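Local coordinates for protein hydrolase, haloacid dehalogenase-like family (Chlorobaculum tepidum, PDB 2HCF) that probably acts as a magnesium-dependent hydrolase of the haloacid dehalogenase (HAD) superfamily, with a magnesium ion bound at an aspartate cluster, at residues 29-34 and 71-75; 115-121 and 139-144; 191-195 and 226-230. All coordinates share one frame. Residues are numbered along the deposited sequence.

Contact 1. Residues 29-34 and 71-75; sequences ALIEVY and KFDKA
Residues 29-34 form the last turn and a half of helix 21-34, and 71-75 are an inner turn of helix 65-86. The two short axes approach to 9.6 Å and run roughly antiparallel, with 141° between their N-to-C directions. The nearest alpha carbons are V33 CA and A75 CA, 5.9 Å apart, and the small A75 lets the backbones come this close. V33 (chi1 t) points at the second helix and fills the middle: V33 CG1 lies 3.7 Å from K71 CB, and V33 CG2 is 3.8 Å from K74 CG and 3.9 Å from A75 CA. A75 CB also meets L30 CD2 at 4.0 Å and Y34 CE2 at 3.7 Å. Y34 (chi1 m, chi2 -84°) reaches across from a sideways start, placing CE1 3.7 Å from K71 CB, while its hydroxyl is hydrogen-bonded to I68 O. K71, extended with chi1 m and the other chi angles t, runs back past the helix end; K71 NZ donates to V33 O at 3.2 Å and weakly to a water that itself donates to Y34 O at 2.9 Å. The pair belongs to a helical part consistent with the cap found in many HAD proteins. An apolar centre on A75 and V33 thus holds the helices together, while the lysine ammonium binds a main-chain carbonyl in the last turn of helix 21-34.

Contact 2. Residues 115-121 and 139-144; sequences LLTGNFE and FGAFAD
F142, with the most surface covered, lies just beyond a short parallel pairing in which L115 faces G140 (CA-CA 4.2 Å) and L116 faces A141 (4.9 Å). L115 N donates to F139 O (3.2 Å), A141 N to L115 O (2.8 Å) and T117 N to A141 O (3.1 Å). The F142 ring (chi1 m, chi2 -91°) turns back along the first segment: F142 CE1 is 3.8 Å from L115 CD1 and F142 CD1 3.4 Å from T117 CG2. L115 (m, t) meets the ring edge. E121, extended with chi1 and chi2 t, covers one face in a CH-pi contact, its CG 3.8 Å from the ring centroid; its carboxylate continues to a salt bridge with R125. Past the strands the chains stay together: A143 N donates to N119 O at 2.9 Å, and D144 OD1 accepts from E121 N at 2.8 Å, at the start of helix 121-129, for which F120 is the N-cap residue. Just after strand 111-116, T117 OG1 accepts from N119 N (3.0 Å), an ST turn. This joins the C-terminal ends of strands 111-116 and 140-141 in a beta-alpha-beta unit at the edge of the Rossmann-like HAD sheet, where the loop after 111-116 borders the magnesium site. N119 ND2 bonds to the metal ligand D12, so main-chain bonds and a buried phenyl ring together fix a loop that abuts the metal-binding aspartates.

Contact 3. Residues 191-195 and 226-230; sequences ARSIA and ASILT
Strand residues 192-195, in extended conformation, face the last turn of helix 221-229; I194 CA and I228 CA are the nearest alpha carbons, 7.9 Å apart, so strand side chains span the gap to the helix backbone and to the I228 side chain. R192 and I194, two residues apart, both point toward the helix. The polar part belongs to R192 (chi1 m, chi2 t, chi3 m, chi4 120°), whose guanidinium meets carbonyls of the helix end with its edge. R192 NH2 donates to I228 O at 2.9 Å and NH1 to the same oxygen at 3.1 Å, a forked grip on one acceptor; a weak bond from NH1 to S227 O at 3.2 Å adds to it. T230 C lies over a face of the group, 3.9 Å from R192 NH1. R192 NE is hydrogen-bonded to S171 O, just before strand 173-177. Apolar contact comes from I194 (m, t), whose CD1 packs on I228 CG1 at 3.5 Å and approaches S227 OG at 4.0 Å. Within the helix end, A226 O accepts from both T230 N (3.2 Å) and T230 OG1 (2.8 Å). Together these contacts join the closing helix of the chain to the parallel sheet of the alpha/beta HAD core. Positive charge meets the carbonyl-rich C-terminus of a helix here, while the I194-I228 contact adds an apolar component beside it.

Overall arrangement
Contact 2 is central, its centre 6 Å from that of the chain; contacts 1 and 3 lie on opposite sides of the chain's centre, their own centres 39 Å apart and each 20 Å from that of contact 2. Contact 1 meets contact 2 through phenyl packing, F72 CZ to F120 CZ at 4.0 Å, linking the helical part to the core. Contacts 2 and 3 share the parallel sheet but do not touch, their nearest atoms being about 8 Å apart. Magnesium, held by D10, D12 and D178, lies about 7 Å from the T117 side chain in contact 2, against about 13 Å from that of I194 in contact 3.

Contact 1. Residues 29-34 and 71-75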
ATOM      1  N   ALA A  29      -2.013 -20.480  -3.220  1.00 18.22           N
ATOM      2  CA  ALA A  29      -2.035 -20.131  -4.629  1.00 17.48           C
ATOM      3  C   ALA A  29      -0.743 -20.573  -5.298  1.00 17.70           C
ATOM      4  O   ALA A  29      -0.759 -21.125  -6.413  1.00 18.35           O
ATOM      5  CB  ALA A  29      -2.253 -18.642  -4.803  1.00 17.29           C
ATOM      6  N   LEU A  30       0.379 -20.365  -4.625  1.00 17.24           N
ATOM      7  CA  LEU A  30       1.651 -20.814  -5.150  1.00 16.71           C
ATOM      8  C   LEU A  30       1.776 -22.347  -5.215  1.00 17.08           C
ATOM      9  O   LEU A  30       2.357 -22.880  -6.160  1.00 15.71           O
ATOM     10  CB  LEU A  30       2.804 -20.214  -4.328  1.00 16.70           C
ATOM     11  CG  LEU A  30       2.872 -18.693  -4.328  1.00 16.42           C
ATOM     12  CD1 LEU A  30       4.061 -18.209  -3.531  1.00 16.28           C
ATOM     13  CD2 LEU A  30       2.975 -18.122  -5.760  1.00 15.77           C
ATOM     14  N   ILE A  31       1.271 -23.052  -4.206  1.00 16.96           N
ATOM     15  CA  ILE A  31       1.233 -24.521  -4.266  1.00 18.25           C
ATOM     16  C   ILE A  31       0.442 -24.971  -5.498  1.00 18.38           C
ATOM     17  O   ILE A  31       0.856 -25.870  -6.238  1.00 17.44           O
ATOM     18  CB  ILE A  31       0.610 -25.133  -2.997  1.00 17.67           C
ATOM     19  CG1 ILE A  31       1.561 -24.976  -1.806  1.00 18.94           C
ATOM     20  CG2 ILE A  31       0.302 -26.629  -3.215  1.00 18.14           C
ATOM     21  CD1 ILE A  31       0.900 -25.197  -0.433  1.00 19.70           C
ATOM     22  N   GLU A  32      -0.691 -24.318  -5.724  1.00 19.89           N
ATOM     23  CA  GLU A  32      -1.533 -24.634  -6.857  1.00 21.03           C
ATOM     24  C   GLU A  32      -0.854 -24.437  -8.207  1.00 20.39           C
ATOM     25  O   GLU A  32      -1.057 -25.233  -9.116  1.00 20.04           O
ATOM     26  CB  GLU A  32      -2.828 -23.834  -6.818  1.00 21.70           C
ATOM     27  CG  GLU A  32      -3.751 -24.214  -7.948  1.00 23.80           C
ATOM     28  CD  GLU A  32      -5.157 -23.621  -7.823  1.00 25.75           C
ATOM     29  OE1 GLU A  32      -5.565 -23.230  -6.692  1.00 31.67           O
ATOM     30  OE2 GLU A  32      -5.843 -23.567  -8.888  1.00 32.89           O
ATOM     31  N   VAL A  33      -0.037 -23.403  -8.336  1.00 20.06           N
ATOM     32  CA  VAL A  33       0.540 -23.028  -9.620  1.00 19.40           C
ATOM     33  C   VAL A  33       1.931 -23.634  -9.806  1.00 18.99           C
ATOM     34  O   VAL A  33       2.220 -24.202 -10.853  1.00 18.23           O
ATOM     35  CB  VAL A  33       0.586 -21.503  -9.756  1.00 19.46           C
ATOM     36  CG1 VAL A  33       1.396 -21.055 -10.958  1.00 18.93           C
ATOM     37  CG2 VAL A  33      -0.869 -20.951  -9.850  1.00 19.96           C
ATOM     38  N   TYR A  34       2.783 -23.516  -8.794  1.00 18.30           N
ATOM     39  CA  TYR A  34       4.159 -24.003  -8.893  1.00 18.66           C
ATOM     40  C   TYR A  34       4.427 -25.347  -8.192  1.00 18.93           C
ATOM     41  O   TYR A  34       5.500 -25.929  -8.372  1.00 18.86           O
ATOM     42  CB  TYR A  34       5.119 -22.972  -8.297  1.00 18.33           C
ATOM     43  CG  TYR A  34       5.138 -21.632  -8.989  1.00 18.50           C
ATOM     44  CD1 TYR A  34       5.924 -21.418 -10.117  1.00 19.35           C
ATOM     45  CD2 TYR A  34       4.387 -20.570  -8.495  1.00 19.63           C
ATOM     46  CE1 TYR A  34       5.959 -20.162 -10.735  1.00 19.67           C
ATOM     47  CE2 TYR A  34       4.412 -19.334  -9.097  1.00 18.14           C
ATOM     48  CZ  TYR A  34       5.197 -19.130 -10.205  1.00 18.91           C
ATOM     49  OH  TYR A  34       5.190 -17.895 -10.795  1.00 18.24           O
ATOM     50  N   LYS A  71       5.067 -18.473 -14.973  1.00 20.79           N
ATOM     51  CA  LYS A  71       3.734 -18.709 -14.422  1.00 20.67           C
ATOM     52  C   LYS A  71       3.269 -17.592 -13.488  1.00 20.02           C
ATOM     53  O   LYS A  71       2.287 -17.743 -12.792  1.00 18.64           O
ATOM     54  CB  LYS A  71       3.695 -20.027 -13.668  1.00 21.30           C
ATOM     55  CG  LYS A  71       4.031 -21.270 -14.497  1.00 21.70           C
ATOM     56  CD  LYS A  71       3.755 -22.510 -13.633  1.00 22.72           C
ATOM     57  CE  LYS A  71       4.106 -23.817 -14.299  1.00 24.87           C
ATOM     58  NZ  LYS A  71       4.212 -24.987 -13.295  1.00 26.29           N
ATOM     59  N   PHE A  72       3.975 -16.473 -13.490  1.00 19.66           N
ATOM     60  CA  PHE A  72       3.689 -15.377 -12.558  1.00 19.85           C
ATOM     61  C   PHE A  72       2.247 -14.882 -12.684  1.00 20.16           C
ATOM     62  O   PHE A  72       1.529 -14.783 -11.682  1.00 19.76           O
ATOM     63  CB  PHE A  72       4.680 -14.215 -12.757  1.00 19.85           C
ATOM     64  CG  PHE A  72       4.448 -13.066 -11.829  1.00 19.63           C
ATOM     65  CD1 PHE A  72       3.508 -12.084 -12.146  1.00 20.93           C
ATOM     66  CD2 PHE A  72       5.131 -12.968 -10.632  1.00 19.42           C
ATOM     67  CE1 PHE A  72       3.273 -11.003 -11.308  1.00 21.09           C
ATOM     68  CE2 PHE A  72       4.881 -11.894  -9.779  1.00 20.14           C
ATOM     69  CZ  PHE A  72       3.952 -10.904 -10.142  1.00 20.69           C
ATOM     70  N   ASP A  73       1.804 -14.592 -13.907  1.00 20.52           N
ATOM     71  CA  ASP A  73       0.450 -14.040 -14.089  1.00 20.99           C
ATOM     72  C   ASP A  73      -0.616 -14.993 -13.585  1.00 20.55           C
ATOM     73  O   ASP A  73      -1.563 -14.565 -12.928  1.00 20.05           O
ATOM     74  CB  ASP A  73       0.183 -13.638 -15.549  1.00 21.66           C
ATOM     75  CG  ASP A  73       1.036 -12.459 -16.004  1.00 25.63           C
ATOM     76  OD1 ASP A  73       1.431 -11.603 -15.181  1.00 32.05           O
ATOM     77  OD2 ASP A  73       1.353 -12.396 -17.218  1.00 33.09           O
ATOM     78  N   LYS A  74      -0.461 -16.290 -13.853  1.00 20.14           N
ATOM     79  CA  LYS A  74      -1.396 -17.274 -13.296  1.00 20.25           C
ATOM     80  C   LYS A  74      -1.363 -17.333 -11.752  1.00 19.77           C
ATOM     81  O   LYS A  74      -2.397 -17.447 -11.111  1.00 18.88           O
ATOM     82  CB  LYS A  74      -1.138 -18.657 -13.891  1.00 21.63           C
ATOM     83  CG  LYS A  74      -2.022 -19.736 -13.293  1.00 24.88           C
ATOM     84  CD  LYS A  74      -2.563 -20.709 -14.307  1.00 29.40           C
ATOM     85  CE  LYS A  74      -3.810 -21.433 -13.728  1.00 29.71           C
ATOM     86  NZ  LYS A  74      -4.989 -20.502 -13.479  1.00 30.03           N
ATOM     87  N   ALA A  75      -0.170 -17.261 -11.169  1.00 19.30           N
ATOM     88  CA  ALA A  75      -0.021 -17.174  -9.703  1.00 19.52           C
ATOM     89  C   ALA A  75      -0.734 -15.942  -9.149  1.00 19.17           C
ATOM     90  O   ALA A  75      -1.483 -16.035  -8.169  1.00 18.25           O
ATOM     91  CB  ALA A  75       1.454 -17.156  -9.316  1.00 18.78           C
TER
HETATM   92  O   HOH W   1       6.300 -26.054 -11.179  1.00 22.20           O

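Contact 2. Residues 115-121 and 139-144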
ATOM      1  N   LEU A 115      -4.106   5.719  -3.844  1.00 17.22           N
ATOM      2  CA  LEU A 115      -3.452   4.632  -3.169  1.00 17.34           C
ATOM      3  C   LEU A 115      -2.082   4.493  -3.754  1.00 17.87           C
ATOM      4  O   LEU A 115      -1.928   4.665  -4.954  1.00 18.09           O
ATOM      5  CB  LEU A 115      -4.200   3.351  -3.420  1.00 17.71           C
ATOM      6  CG  LEU A 115      -5.596   3.348  -2.777  1.00 17.01           C
ATOM      7  CD1 LEU A 115      -6.378   2.239  -3.346  1.00 17.96           C
ATOM      8  CD2 LEU A 115      -5.486   3.177  -1.247  1.00 18.68           C
ATOM      9  N   LEU A 116      -1.103   4.174  -2.919  1.00 18.66           N
ATOM     10  CA  LEU A 116       0.223   3.773  -3.349  1.00 18.98           C
ATOM     11  C   LEU A 116       0.588   2.596  -2.459  1.00 19.56           C
ATOM     12  O   LEU A 116       0.878   2.800  -1.259  1.00 18.78           O
ATOM     13  CB  LEU A 116       1.243   4.903  -3.168  1.00 19.65           C
ATOM     14  CG  LEU A 116       2.531   4.716  -3.963  1.00 21.96           C
ATOM     15  CD1 LEU A 116       3.258   6.021  -4.140  1.00 23.97           C
ATOM     16  CD2 LEU A 116       3.471   3.705  -3.318  1.00 22.86           C
ATOM     17  N   THR A 117       0.504   1.380  -3.028  1.00 19.12           N
ATOM     18  CA  THR A 117       0.490   0.167  -2.232  1.00 19.94           C
ATOM     19  C   THR A 117       1.229  -1.014  -2.831  1.00 19.77           C
ATOM     20  O   THR A 117       1.387  -1.100  -4.053  1.00 20.08           O
ATOM     21  CB  THR A 117      -0.979  -0.205  -1.934  1.00 19.11           C
ATOM     22  OG1 THR A 117      -1.045  -1.457  -1.265  1.00 20.16           O
ATOM     23  CG2 THR A 117      -1.799  -0.207  -3.197  1.00 20.92           C
ATOM     24  N   GLY A 118       1.688  -1.918  -1.955  1.00 19.76           N
ATOM     25  CA  GLY A 118       2.341  -3.170  -2.376  1.00 19.13           C
ATOM     26  C   GLY A 118       1.334  -4.226  -2.805  1.00 18.67           C
ATOM     27  O   GLY A 118       1.706  -5.261  -3.361  1.00 20.27           O
ATOM     28  N   ASN A 119       0.052  -4.008  -2.514  1.00 18.93           N
ATOM     29  CA  ASN A 119      -0.992  -4.908  -2.989  1.00 18.94           C
ATOM     30  C   ASN A 119      -1.188  -4.823  -4.520  1.00 19.11           C
ATOM     31  O   ASN A 119      -1.098  -3.735  -5.109  1.00 19.25           O
ATOM     32  CB  ASN A 119      -2.345  -4.564  -2.330  1.00 19.38           C
ATOM     33  CG  ASN A 119      -2.413  -4.921  -0.850  1.00 19.90           C
ATOM     34  OD1 ASN A 119      -2.703  -6.078  -0.501  1.00 17.31           O
ATOM     35  ND2 ASN A 119      -2.242  -3.909   0.030  1.00 15.60           N
ATOM     36  N   PHE A 120      -1.475  -5.967  -5.157  1.00 18.42           N
ATOM     37  CA  PHE A 120      -2.118  -5.971  -6.454  1.00 17.58           C
ATOM     38  C   PHE A 120      -3.417  -5.184  -6.249  1.00 17.93           C
ATOM     39  O   PHE A 120      -4.011  -5.212  -5.163  1.00 16.76           O
ATOM     40  CB  PHE A 120      -2.448  -7.400  -6.938  1.00 17.54           C
ATOM     41  CG  PHE A 120      -1.238  -8.283  -7.173  1.00 18.08           C
ATOM     42  CD1 PHE A 120      -0.248  -7.913  -8.075  1.00 18.26           C
ATOM     43  CD2 PHE A 120      -1.122  -9.514  -6.531  1.00 16.41           C
ATOM     44  CE1 PHE A 120       0.878  -8.742  -8.294  1.00 16.20           C
ATOM     45  CE2 PHE A 120      -0.029 -10.331  -6.757  1.00 17.56           C
ATOM     46  CZ  PHE A 120       0.978  -9.939  -7.631  1.00 14.08           C
ATOM     47  N   GLU A 121      -3.841  -4.448  -7.268  1.00 18.30           N
ATOM     48  CA  GLU A 121      -5.034  -3.618  -7.148  1.00 18.43           C
ATOM     49  C   GLU A 121      -6.258  -4.411  -6.751  1.00 17.76           C
ATOM     50  O   GLU A 121      -7.024  -3.945  -5.911  1.00 17.64           O
ATOM     51  CB  GLU A 121      -5.366  -2.878  -8.446  1.00 18.94           C
ATOM     52  CG  GLU A 121      -6.584  -1.933  -8.318  1.00 18.52           C
ATOM     53  CD  GLU A 121      -6.765  -0.945  -9.507  1.00 20.43           C
ATOM     54  OE1 GLU A 121      -6.037  -1.032 -10.526  1.00 24.18           O
ATOM     55  OE2 GLU A 121      -7.629  -0.062  -9.394  1.00 21.99           O
ATOM     56  N   PHE A 139      -8.053   6.339  -7.755  1.00 17.30           N
ATOM     57  CA  PHE A 139      -6.964   5.812  -8.563  1.00 17.55           C
ATOM     58  C   PHE A 139      -5.844   5.398  -7.642  1.00 16.74           C
ATOM     59  O   PHE A 139      -5.915   5.657  -6.434  1.00 17.19           O
ATOM     60  CB  PHE A 139      -6.435   6.883  -9.552  1.00 18.20           C
ATOM     61  CG  PHE A 139      -5.479   7.855  -8.931  1.00 17.96           C
ATOM     62  CD1 PHE A 139      -5.914   8.758  -8.003  1.00 18.41           C
ATOM     63  CD2 PHE A 139      -4.126   7.820  -9.229  1.00 19.44           C
ATOM     64  CE1 PHE A 139      -5.043   9.630  -7.391  1.00 16.65           C
ATOM     65  CE2 PHE A 139      -3.250   8.692  -8.612  1.00 19.57           C
ATOM     66  CZ  PHE A 139      -3.696   9.588  -7.714  1.00 18.48           C
ATOM     67  N   GLY A 140      -4.770   4.815  -8.185  1.00 16.29           N
ATOM     68  CA  GLY A 140      -3.575   4.589  -7.381  1.00 16.87           C
ATOM     69  C   GLY A 140      -2.433   4.024  -8.206  1.00 17.02           C
ATOM     70  O   GLY A 140      -2.546   3.956  -9.437  1.00 17.64           O
ATOM     71  N   ALA A 141      -1.297   3.720  -7.561  1.00 16.47           N
ATOM     72  CA  ALA A 141      -0.309   2.876  -8.139  1.00 17.13           C
ATOM     73  C   ALA A 141      -0.198   1.629  -7.257  1.00 18.37           C
ATOM     74  O   ALA A 141      -0.272   1.723  -6.004  1.00 18.04           O
ATOM     75  CB  ALA A 141       1.029   3.593  -8.246  1.00 17.79           C
ATOM     76  N   PHE A 142      -0.035   0.472  -7.915  1.00 18.71           N
ATOM     77  CA  PHE A 142      -0.170  -0.856  -7.297  1.00 18.88           C
ATOM     78  C   PHE A 142       0.920  -1.841  -7.727  1.00 19.31           C
ATOM     79  O   PHE A 142       1.779  -1.541  -8.593  1.00 19.28           O
ATOM     80  CB  PHE A 142      -1.532  -1.448  -7.651  1.00 18.45           C
ATOM     81  CG  PHE A 142      -2.696  -0.522  -7.419  1.00 18.70           C
ATOM     82  CD1 PHE A 142      -3.362  -0.523  -6.208  1.00 19.42           C
ATOM     83  CD2 PHE A 142      -3.160   0.319  -8.436  1.00 18.09           C
ATOM     84  CE1 PHE A 142      -4.469   0.341  -5.993  1.00 18.19           C
ATOM     85  CE2 PHE A 142      -4.283   1.176  -8.223  1.00 16.65           C
ATOM     86  CZ  PHE A 142      -4.897   1.187  -6.994  1.00 16.52           C
ATOM     87  N   ALA A 143       0.890  -3.048  -7.152  1.00 19.80           N
ATOM     88  CA  ALA A 143       1.861  -4.099  -7.524  1.00 19.90           C
ATOM     89  C   ALA A 143       1.691  -4.581  -8.965  1.00 19.85           C
ATOM     90  O   ALA A 143       2.582  -5.227  -9.522  1.00 20.49           O
ATOM     91  CB  ALA A 143       1.809  -5.283  -6.571  1.00 20.18           C
ATOM     92  N   ASP A 144       0.562  -4.274  -9.581  1.00 19.95           N
ATOM     93  CA  ASP A 144       0.432  -4.518 -11.019  1.00 20.50           C
ATOM     94  C   ASP A 144       1.416  -3.693 -11.840  1.00 20.33           C
ATOM     95  O   ASP A 144       1.744  -4.048 -12.971  1.00 19.77           O
ATOM     96  CB  ASP A 144      -0.980  -4.247 -11.466  1.00 20.77           C
ATOM     97  CG  ASP A 144      -1.992  -4.780 -10.483  1.00 21.91           C
ATOM     98  OD1 ASP A 144      -2.157  -4.120  -9.451  1.00 23.38           O
ATOM     99  OD2 ASP A 144      -2.611  -5.841 -10.717  1.00 27.84           O
TER

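Contact 3. Residues 191-195 and 226-230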
ATOM      1  N   ALA A 191       8.882  14.220  -2.088  1.00 20.23           N
ATOM      2  CA  ALA A 191       7.555  14.458  -1.515  1.00 19.96           C
ATOM      3  C   ALA A 191       7.602  14.516   0.009  1.00 20.50           C
ATOM      4  O   ALA A 191       8.625  14.185   0.619  1.00 20.30           O
ATOM      5  CB  ALA A 191       6.610  13.396  -1.957  1.00 20.25           C
ATOM      6  N   ARG A 192       6.504  14.969   0.614  1.00 19.75           N
ATOM      7  CA  ARG A 192       6.403  14.992   2.069  1.00 20.54           C
ATOM      8  C   ARG A 192       5.956  13.607   2.538  1.00 20.56           C
ATOM      9  O   ARG A 192       4.853  13.162   2.199  1.00 21.12           O
ATOM     10  CB  ARG A 192       5.394  16.065   2.523  1.00 20.70           C
ATOM     11  CG  ARG A 192       5.851  17.490   2.216  1.00 21.27           C
ATOM     12  CD  ARG A 192       5.022  18.559   2.911  1.00 22.68           C
ATOM     13  NE  ARG A 192       3.729  18.771   2.255  1.00 24.77           N
ATOM     14  CZ  ARG A 192       2.532  18.615   2.812  1.00 24.62           C
ATOM     15  NH1 ARG A 192       2.379  18.191   4.065  1.00 26.06           N
ATOM     16  NH2 ARG A 192       1.463  18.870   2.072  1.00 25.40           N
ATOM     17  N   SER A 193       6.791  12.935   3.319  1.00 20.03           N
ATOM     18  CA  SER A 193       6.467  11.636   3.871  1.00 20.10           C
ATOM     19  C   SER A 193       5.879  11.824   5.250  1.00 20.17           C
ATOM     20  O   SER A 193       6.395  12.604   6.052  1.00 20.16           O
ATOM     21  CB  SER A 193       7.673  10.705   3.909  1.00 21.36           C
ATOM     22  OG  SER A 193       8.720  11.282   4.636  1.00 19.38           O
ATOM     23  N   ILE A 194       4.749  11.154   5.496  1.00 19.21           N
ATOM     24  CA  ILE A 194       4.203  11.047   6.837  1.00 20.82           C
ATOM     25  C   ILE A 194       4.197   9.560   7.186  1.00 20.66           C
ATOM     26  O   ILE A 194       3.534   8.770   6.526  1.00 22.02           O
ATOM     27  CB  ILE A 194       2.765  11.619   6.948  1.00 20.85           C
ATOM     28  CG1 ILE A 194       2.719  13.137   6.709  1.00 21.16           C
ATOM     29  CG2 ILE A 194       2.140  11.279   8.309  1.00 23.00           C
ATOM     30  CD1 ILE A 194       1.273  13.619   6.405  1.00 22.00           C
ATOM     31  N   ALA A 195       4.948   9.184   8.207  1.00 20.26           N
ATOM     32  CA  ALA A 195       5.027   7.798   8.650  1.00 20.16           C
ATOM     33  C   ALA A 195       4.130   7.664   9.859  1.00 19.73           C
ATOM     34  O   ALA A 195       4.034   8.608  10.670  1.00 21.13           O
ATOM     35  CB  ALA A 195       6.425   7.450   9.009  1.00 19.84           C
ATOM     36  N   ALA A 226      -4.162  18.750   9.548  1.00 23.34           N
ATOM     37  CA  ALA A 226      -3.290  19.920   9.537  1.00 23.15           C
ATOM     38  C   ALA A 226      -1.918  19.545   9.025  1.00 23.65           C
ATOM     39  O   ALA A 226      -1.285  20.294   8.279  1.00 23.77           O
ATOM     40  CB  ALA A 226      -3.178  20.512  10.919  1.00 22.82           C
ATOM     41  N   SER A 227      -1.446  18.376   9.426  1.00 23.22           N
ATOM     42  CA  SER A 227      -0.130  17.967   9.034  1.00 23.88           C
ATOM     43  C   SER A 227      -0.099  17.627   7.543  1.00 24.24           C
ATOM     44  O   SER A 227       0.881  17.903   6.871  1.00 23.21           O
ATOM     45  CB  SER A 227       0.315  16.788   9.872  1.00 24.03           C
ATOM     46  OG  SER A 227       1.517  16.308   9.363  1.00 26.85           O
ATOM     47  N   ILE A 228      -1.194  17.065   7.024  1.00 24.01           N
ATOM     48  CA  ILE A 228      -1.258  16.645   5.616  1.00 24.31           C
ATOM     49  C   ILE A 228      -1.386  17.838   4.675  1.00 26.33           C
ATOM     50  O   ILE A 228      -0.681  17.909   3.696  1.00 26.08           O
ATOM     51  CB  ILE A 228      -2.421  15.642   5.356  1.00 23.76           C
ATOM     52  CG1 ILE A 228      -2.099  14.289   5.995  1.00 22.02           C
ATOM     53  CG2 ILE A 228      -2.635  15.441   3.866  1.00 23.74           C
ATOM     54  CD1 ILE A 228      -3.326  13.332   6.061  1.00 23.01           C
ATOM     55  N   LEU A 229      -2.257  18.785   4.993  1.00 28.52           N
ATOM     56  CA  LEU A 229      -2.487  19.942   4.111  1.00 30.87           C
ATOM     57  C   LEU A 229      -1.355  20.974   4.079  1.00 32.18           C
ATOM     58  O   LEU A 229      -1.071  21.538   3.021  1.00 33.57           O
ATOM     59  CB  LEU A 229      -3.806  20.625   4.473  1.00 30.48           C
ATOM     60  CG  LEU A 229      -4.999  19.680   4.357  1.00 31.01           C
ATOM     61  CD1 LEU A 229      -6.222  20.339   4.952  1.00 31.81           C
ATOM     62  CD2 LEU A 229      -5.255  19.260   2.930  1.00 32.18           C
ATOM     63  N   THR A 230      -0.696  21.183   5.221  1.00 33.92           N
ATOM     64  CA  THR A 230       0.325  22.249   5.423  1.00 34.23           C
ATOM     65  C   THR A 230       1.745  21.901   4.910  1.00 34.90           C
ATOM     66  O   THR A 230       2.304  22.591   4.035  1.00 35.62           O
ATOM     67  CB  THR A 230       0.410  22.608   6.933  1.00 34.76           C
ATOM     68  OG1 THR A 230      -0.897  22.978   7.410  1.00 36.10           O
ATOM     69  CG2 THR A 230       1.394  23.750   7.186  1.00 35.04           C
TER